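Local coordinates for protein LbaCas13a H328A (C2c2) (Lachnospiraceae bacterium NK4A179, PDB 5WLH) that binds a CRISPR RNA precursor as guide and, as a Cas13a enzyme, probably uses it to recognise and cleave target RNA, at residues A[1026-1030]-A[1102-1106]. Sequence-based numbering, arbitrary orientation.
Sequences VALYY and IVEFR. With nucleotides of chain B.
Helix 1087-1103 ends in a Schellman motif, Phe1105 taking positive phi (66/22°) and serving also as N-cap of helix 1106-1145; Phe1105 N donates a backbone hydrogen bond to Ile1102 O, 3.0 Å. Facing this helix end, residues 1026-1029 form the loop between strands 1024-1025 and 1030-1031, and Tyr1030 begins the second. Phi is positive at Ala1027 (58/-129°), and Leu1028 (68/-61°) is the central residue of a classic gamma turn, closed by a hydrogen bond from Tyr1029 N to Ala1027 O, 2.6 Å. Across the segments the nearest CA atoms are those of Leu1028 and Val1103, 8.1 Å apart.

Tyr1029 (chi1 m) sends its hydroxyl to the helix end, donating from OH to Val1103 O at 3.0 Å. Its ring meets that of Phe1105 (chi1 m) rim to rim, centroids 5.7 Å apart and planes at 48°, with CE1 of Tyr1029 3.5 Å from CE2 of Phe1105. Leu1028 (mt) brings CD1 to 4.3 Å from Val1103 CB, and helix 1062-1075 covers both residues. A water donates to Leu1028 O at 3.0 Å from its oxygen and, weakly, to Glu1104 OE2 at 3.4 Å. Just past Phe1105, Arg1106 reaches the pre-crRNA, its NH2 making a very short 2.4 Å hydrogen bond to OP1 of A38 of chain B.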
ATOM      1  N   VAL A1026     -31.552 -17.611 -28.019  1.00 49.85           N
ATOM      2  CA  VAL A1026     -30.866 -17.009 -26.873  1.00 50.63           C
ATOM      3  C   VAL A1026     -30.026 -18.052 -26.141  1.00 52.02           C
ATOM      4  O   VAL A1026     -28.806 -17.902 -25.992  1.00 53.21           O
ATOM      5  CB  VAL A1026     -31.885 -16.344 -25.932  1.00 48.57           C
ATOM      6  CG1 VAL A1026     -31.245 -16.025 -24.581  1.00 48.72           C
ATOM      7  CG2 VAL A1026     -32.461 -15.089 -26.584  1.00 48.41           C
ATOM      8  N   ALA A1027     -30.666 -19.133 -25.696  1.00 46.90           N
ATOM      9  CA  ALA A1027     -30.002 -20.230 -24.973  1.00 46.72           C
ATOM     10  C   ALA A1027     -29.336 -19.627 -23.738  1.00 45.76           C
ATOM     11  O   ALA A1027     -30.020 -18.927 -22.974  1.00 43.58           O
ATOM     12  CB  ALA A1027     -29.070 -20.980 -25.921  1.00 46.53           C
ATOM     13  N   LEU A1028     -28.048 -19.885 -23.498  1.00 46.12           N
ATOM     14  CA  LEU A1028     -27.253 -19.256 -22.449  1.00 47.24           C
ATOM     15  C   LEU A1028     -27.684 -19.643 -21.037  1.00 48.45           C
ATOM     16  O   LEU A1028     -26.891 -20.217 -20.282  1.00 53.91           O
ATOM     17  CB  LEU A1028     -27.283 -17.730 -22.607  1.00 46.75           C
ATOM     18  CG  LEU A1028     -26.491 -17.195 -23.803  1.00 46.74           C
ATOM     19  CD1 LEU A1028     -26.626 -15.688 -23.926  1.00 45.25           C
ATOM     20  CD2 LEU A1028     -25.031 -17.605 -23.691  1.00 48.46           C
ATOM     21  N   TYR A1029     -28.925 -19.340 -20.662  1.00 45.30           N
ATOM     22  CA  TYR A1029     -29.311 -19.299 -19.258  1.00 45.04           C
ATOM     23  C   TYR A1029     -30.156 -20.487 -18.809  1.00 49.21           C
ATOM     24  O   TYR A1029     -30.624 -20.497 -17.664  1.00 47.34           O
ATOM     25  CB  TYR A1029     -30.049 -17.993 -18.976  1.00 42.76           C
ATOM     26  CG  TYR A1029     -29.261 -16.783 -19.429  1.00 44.07           C
ATOM     27  CD1 TYR A1029     -28.087 -16.411 -18.781  1.00 40.86           C
ATOM     28  CD2 TYR A1029     -29.663 -16.040 -20.534  1.00 43.82           C
ATOM     29  CE1 TYR A1029     -27.355 -15.312 -19.199  1.00 42.03           C
ATOM     30  CE2 TYR A1029     -28.935 -14.941 -20.959  1.00 43.22           C
ATOM     31  CZ  TYR A1029     -27.780 -14.582 -20.288  1.00 44.11           C
ATOM     32  OH  TYR A1029     -27.053 -13.487 -20.710  1.00 41.27           O
ATOM     33  N   TYR A1030     -30.356 -21.488 -19.665  1.00 53.83           N
ATOM     34  CA  TYR A1030     -31.186 -22.634 -19.324  1.00 55.97           C
ATOM     35  C   TYR A1030     -30.437 -23.926 -19.607  1.00 57.69           C
ATOM     36  O   TYR A1030     -29.696 -24.021 -20.589  1.00 60.31           O
ATOM     37  CB  TYR A1030     -32.515 -22.613 -20.090  1.00 55.77           C
ATOM     38  CG  TYR A1030     -33.700 -22.919 -19.209  1.00 56.91           C
ATOM     39  CD1 TYR A1030     -34.314 -21.921 -18.467  1.00 58.34           C
ATOM     40  CD2 TYR A1030     -34.196 -24.213 -19.106  1.00 58.07           C
ATOM     41  CE1 TYR A1030     -35.392 -22.198 -17.650  1.00 59.35           C
ATOM     42  CE2 TYR A1030     -35.276 -24.500 -18.293  1.00 58.24           C
ATOM     43  CZ  TYR A1030     -35.869 -23.490 -17.568  1.00 60.04           C
ATOM     44  OH  TYR A1030     -36.942 -23.775 -16.760  1.00 62.32           O
ATOM     45  N   ILE A1102     -20.248  -9.609 -20.581  1.00 32.64           N
ATOM     46  CA  ILE A1102     -21.542  -9.099 -20.141  1.00 31.84           C
ATOM     47  C   ILE A1102     -22.548 -10.237 -19.991  1.00 31.85           C
ATOM     48  O   ILE A1102     -23.182 -10.397 -18.939  1.00 28.38           O
ATOM     49  CB  ILE A1102     -22.043  -8.016 -21.110  1.00 33.66           C
ATOM     50  CG1 ILE A1102     -21.227  -6.739 -20.910  1.00 33.90           C
ATOM     51  CG2 ILE A1102     -23.527  -7.751 -20.909  1.00 34.43           C
ATOM     52  CD1 ILE A1102     -21.339  -5.756 -22.048  1.00 30.89           C
ATOM     53  N   VAL A1103     -22.739 -11.030 -21.052  1.00 33.16           N
ATOM     54  CA  VAL A1103     -23.798 -12.035 -21.000  1.00 34.05           C
ATOM     55  C   VAL A1103     -23.478 -13.123 -19.981  1.00 35.86           C
ATOM     56  O   VAL A1103     -24.389 -13.757 -19.444  1.00 35.41           O
ATOM     57  CB  VAL A1103     -24.059 -12.631 -22.399  1.00 34.33           C
ATOM     58  CG1 VAL A1103     -24.361 -11.518 -23.379  1.00 32.74           C
ATOM     59  CG2 VAL A1103     -22.877 -13.460 -22.869  1.00 38.23           C
ATOM     60  N   GLU A1104     -22.200 -13.343 -19.677  1.00 36.34           N
ATOM     61  CA  GLU A1104     -21.804 -14.337 -18.688  1.00 37.55           C
ATOM     62  C   GLU A1104     -21.814 -13.785 -17.269  1.00 39.63           C
ATOM     63  O   GLU A1104     -21.517 -14.534 -16.331  1.00 40.52           O
ATOM     64  CB  GLU A1104     -20.402 -14.878 -19.005  1.00 43.27           C
ATOM     65  CG  GLU A1104     -20.313 -15.759 -20.246  1.00 49.76           C
ATOM     66  CD  GLU A1104     -21.095 -17.056 -20.119  1.00 56.12           C
ATOM     67  OE1 GLU A1104     -21.114 -17.652 -19.017  1.00 56.85           O
ATOM     68  OE2 GLU A1104     -21.691 -17.485 -21.132  1.00 57.93           O
ATOM     69  N   PHE A1105     -22.134 -12.500 -17.094  1.00 37.65           N
ATOM     70  CA  PHE A1105     -22.111 -11.817 -15.805  1.00 36.06           C
ATOM     71  C   PHE A1105     -20.703 -11.695 -15.242  1.00 39.66           C
ATOM     72  O   PHE A1105     -20.533 -11.526 -14.033  1.00 42.36           O
ATOM     73  CB  PHE A1105     -23.018 -12.501 -14.778  1.00 36.95           C
ATOM     74  CG  PHE A1105     -24.399 -12.767 -15.284  1.00 37.97           C
ATOM     75  CD1 PHE A1105     -25.291 -11.727 -15.463  1.00 36.61           C
ATOM     76  CD2 PHE A1105     -24.803 -14.056 -15.589  1.00 41.53           C
ATOM     77  CE1 PHE A1105     -26.565 -11.966 -15.937  1.00 39.79           C
ATOM     78  CE2 PHE A1105     -26.076 -14.302 -16.066  1.00 41.95           C
ATOM     79  CZ  PHE A1105     -26.959 -13.258 -16.239  1.00 42.38           C
ATOM     80  N   ARG A1106     -19.685 -11.786 -16.099  1.00 35.19           N
ATOM     81  CA  ARG A1106     -18.317 -11.616 -15.632  1.00 36.16           C
ATOM     82  C   ARG A1106     -18.028 -10.166 -15.282  1.00 34.65           C
ATOM     83  O   ARG A1106     -17.230  -9.897 -14.377  1.00 34.86           O
ATOM     84  CB  ARG A1106     -17.330 -12.110 -16.688  1.00 37.05           C
ATOM     85  CG  ARG A1106     -17.362 -13.614 -16.893  1.00 40.48           C
ATOM     86  CD  ARG A1106     -16.383 -14.067 -17.975  1.00 43.17           C
ATOM     87  NE  ARG A1106     -16.436 -15.517 -18.144  1.00 43.84           N
ATOM     88  CZ  ARG A1106     -15.846 -16.192 -19.126  1.00 45.19           C
ATOM     89  NH1 ARG A1106     -15.141 -15.554 -20.056  1.00 36.84           N
ATOM     90  NH2 ARG A1106     -15.974 -17.513 -19.181  1.00 46.01           N
TER
ATOM     91  P     G B  39      -9.243 -13.900 -21.738  1.00 44.47           P
ATOM     92  OP1   G B  39      -8.071 -13.196 -22.314  1.00 41.91           O
ATOM     93  OP2   G B  39      -9.048 -15.010 -20.763  1.00 45.75           O
ATOM     94  O5'   G B  39     -10.249 -12.862 -21.050  1.00 43.64           O
ATOM     95  C5'   G B  39     -10.690 -11.685 -21.726  1.00 41.25           C
ATOM     96  C4'   G B  39     -10.756 -10.496 -20.795  1.00 42.92           C
ATOM     97  O4'   G B  39     -11.877 -10.652 -19.868  1.00 40.23           O
ATOM     98  C3'   G B  39      -9.517 -10.289 -19.916  1.00 42.38           C
ATOM     99  O3'   G B  39      -9.374  -8.898 -19.637  1.00 42.24           O
ATOM    100  C2'   G B  39      -9.934 -10.974 -18.622  1.00 42.13           C
ATOM    101  O2'   G B  39      -9.196 -10.611 -17.475  1.00 42.28           O
ATOM    102  C1'   G B  39     -11.387 -10.527 -18.541  1.00 40.80           C
ATOM    103  N9    G B  39     -12.211 -11.289 -17.599  1.00 37.49           N
ATOM    104  C8    G B  39     -13.000 -10.769 -16.597  1.00 38.00           C
ATOM    105  N7    G B  39     -13.597 -11.695 -15.894  1.00 40.34           N
ATOM    106  C5    G B  39     -13.169 -12.893 -16.457  1.00 39.44           C
ATOM    107  C6    G B  39     -13.469 -14.243 -16.126  1.00 41.28           C
ATOM    108  O6    G B  39     -14.210 -14.692 -15.237  1.00 41.81           O
ATOM    109  N1    G B  39     -12.806 -15.128 -16.968  1.00 39.66           N
ATOM    110  C2    G B  39     -11.958 -14.786 -17.989  1.00 37.18           C
ATOM    111  N2    G B  39     -11.418 -15.795 -18.692  1.00 37.84           N
ATOM    112  N3    G B  39     -11.677 -13.540 -18.309  1.00 38.14           N
ATOM    113  C4    G B  39     -12.304 -12.654 -17.507  1.00 38.48           C
ATOM    114  P     A B  38     -13.773 -18.723 -21.897  1.00 40.05           P
ATOM    115  OP1   A B  38     -15.058 -18.251 -21.313  1.00 35.09           O
ATOM    116  OP2   A B  38     -13.787 -19.202 -23.312  1.00 38.40           O
ATOM    117  O5'   A B  38     -12.667 -17.586 -21.864  1.00 39.87           O
ATOM    118  C5'   A B  38     -11.317 -17.880 -22.204  1.00 38.82           C
ATOM    119  C4'   A B  38     -10.710 -16.795 -23.057  1.00 44.17           C
ATOM    120  O4'   A B  38     -11.066 -17.011 -24.449  1.00 44.83           O
ATOM    121  C3'   A B  38     -11.157 -15.372 -22.722  1.00 44.73           C
ATOM    122  O3'   A B  38     -10.080 -14.481 -22.967  1.00 41.99           O
ATOM    123  C2'   A B  38     -12.235 -15.102 -23.757  1.00 47.53           C
ATOM    124  O2'   A B  38     -12.434 -13.733 -24.038  1.00 50.20           O
ATOM    125  C1'   A B  38     -11.672 -15.842 -24.965  1.00 47.28           C
ATOM    126  N9    A B  38     -12.672 -16.221 -25.963  1.00 46.17           N
ATOM    127  C8    A B  38     -13.794 -16.994 -25.814  1.00 48.54           C
ATOM    128  N7    A B  38     -14.480 -17.132 -26.922  1.00 49.90           N
ATOM    129  C5    A B  38     -13.754 -16.407 -27.858  1.00 49.56           C
ATOM    130  C6    A B  38     -13.948 -16.157 -29.228  1.00 51.40           C
ATOM    131  N6    A B  38     -14.982 -16.639 -29.917  1.00 52.16           N
ATOM    132  N1    A B  38     -13.043 -15.386 -29.866  1.00 50.58           N
ATOM    133  C2    A B  38     -12.006 -14.902 -29.171  1.00 50.52           C
ATOM    134  N3    A B  38     -11.718 -15.065 -27.882  1.00 48.29           N
ATOM    135  C4    A B  38     -12.640 -15.837 -27.281  1.00 48.84           C
ATOM    136  P     U B  37     -11.888 -18.015 -16.300  1.00 45.23           P
ATOM    137  OP1   U B  37     -10.949 -16.930 -15.884  1.00 52.19           O
ATOM    138  OP2   U B  37     -13.161 -17.722 -17.022  1.00 38.55           O
ATOM    139  O5'   U B  37     -11.019 -18.973 -17.227  1.00 52.45           O
ATOM    140  C5'   U B  37     -11.475 -20.260 -17.584  1.00 46.54           C
ATOM    141  C4'   U B  37     -11.780 -20.448 -19.057  1.00 41.41           C
ATOM    142  O4'   U B  37     -12.019 -21.864 -19.186  1.00 37.42           O
ATOM    143  C3'   U B  37     -13.075 -19.803 -19.533  1.00 40.60           C
ATOM    144  O3'   U B  37     -13.144 -19.896 -20.971  1.00 42.74           O
ATOM    145  C2'   U B  37     -14.093 -20.756 -18.928  1.00 42.78           C
ATOM    146  O2'   U B  37     -15.396 -20.679 -19.467  1.00 46.49           O
ATOM    147  C1'   U B  37     -13.418 -22.111 -19.189  1.00 41.28           C
ATOM    148  N1    U B  37     -13.664 -23.092 -18.126  1.00 45.20           N
ATOM    149  C2    U B  37     -14.163 -24.326 -18.484  1.00 45.83           C
ATOM    150  O2    U B  37     -14.405 -24.619 -19.644  1.00 48.63           O
ATOM    151  N3    U B  37     -14.352 -25.185 -17.428  1.00 41.61           N
ATOM    152  C4    U B  37     -14.101 -24.924 -16.091  1.00 42.91           C
ATOM    153  O4    U B  37     -14.323 -25.786 -15.243  1.00 44.78           O
ATOM    154  C5    U B  37     -13.575 -23.629 -15.808  1.00 39.73           C
ATOM    155  C6    U B  37     -13.382 -22.782 -16.814  1.00 41.82           C
TER
HETATM  156  O   HOH W   1     -23.882 -20.093 -20.694  1.00 51.45           O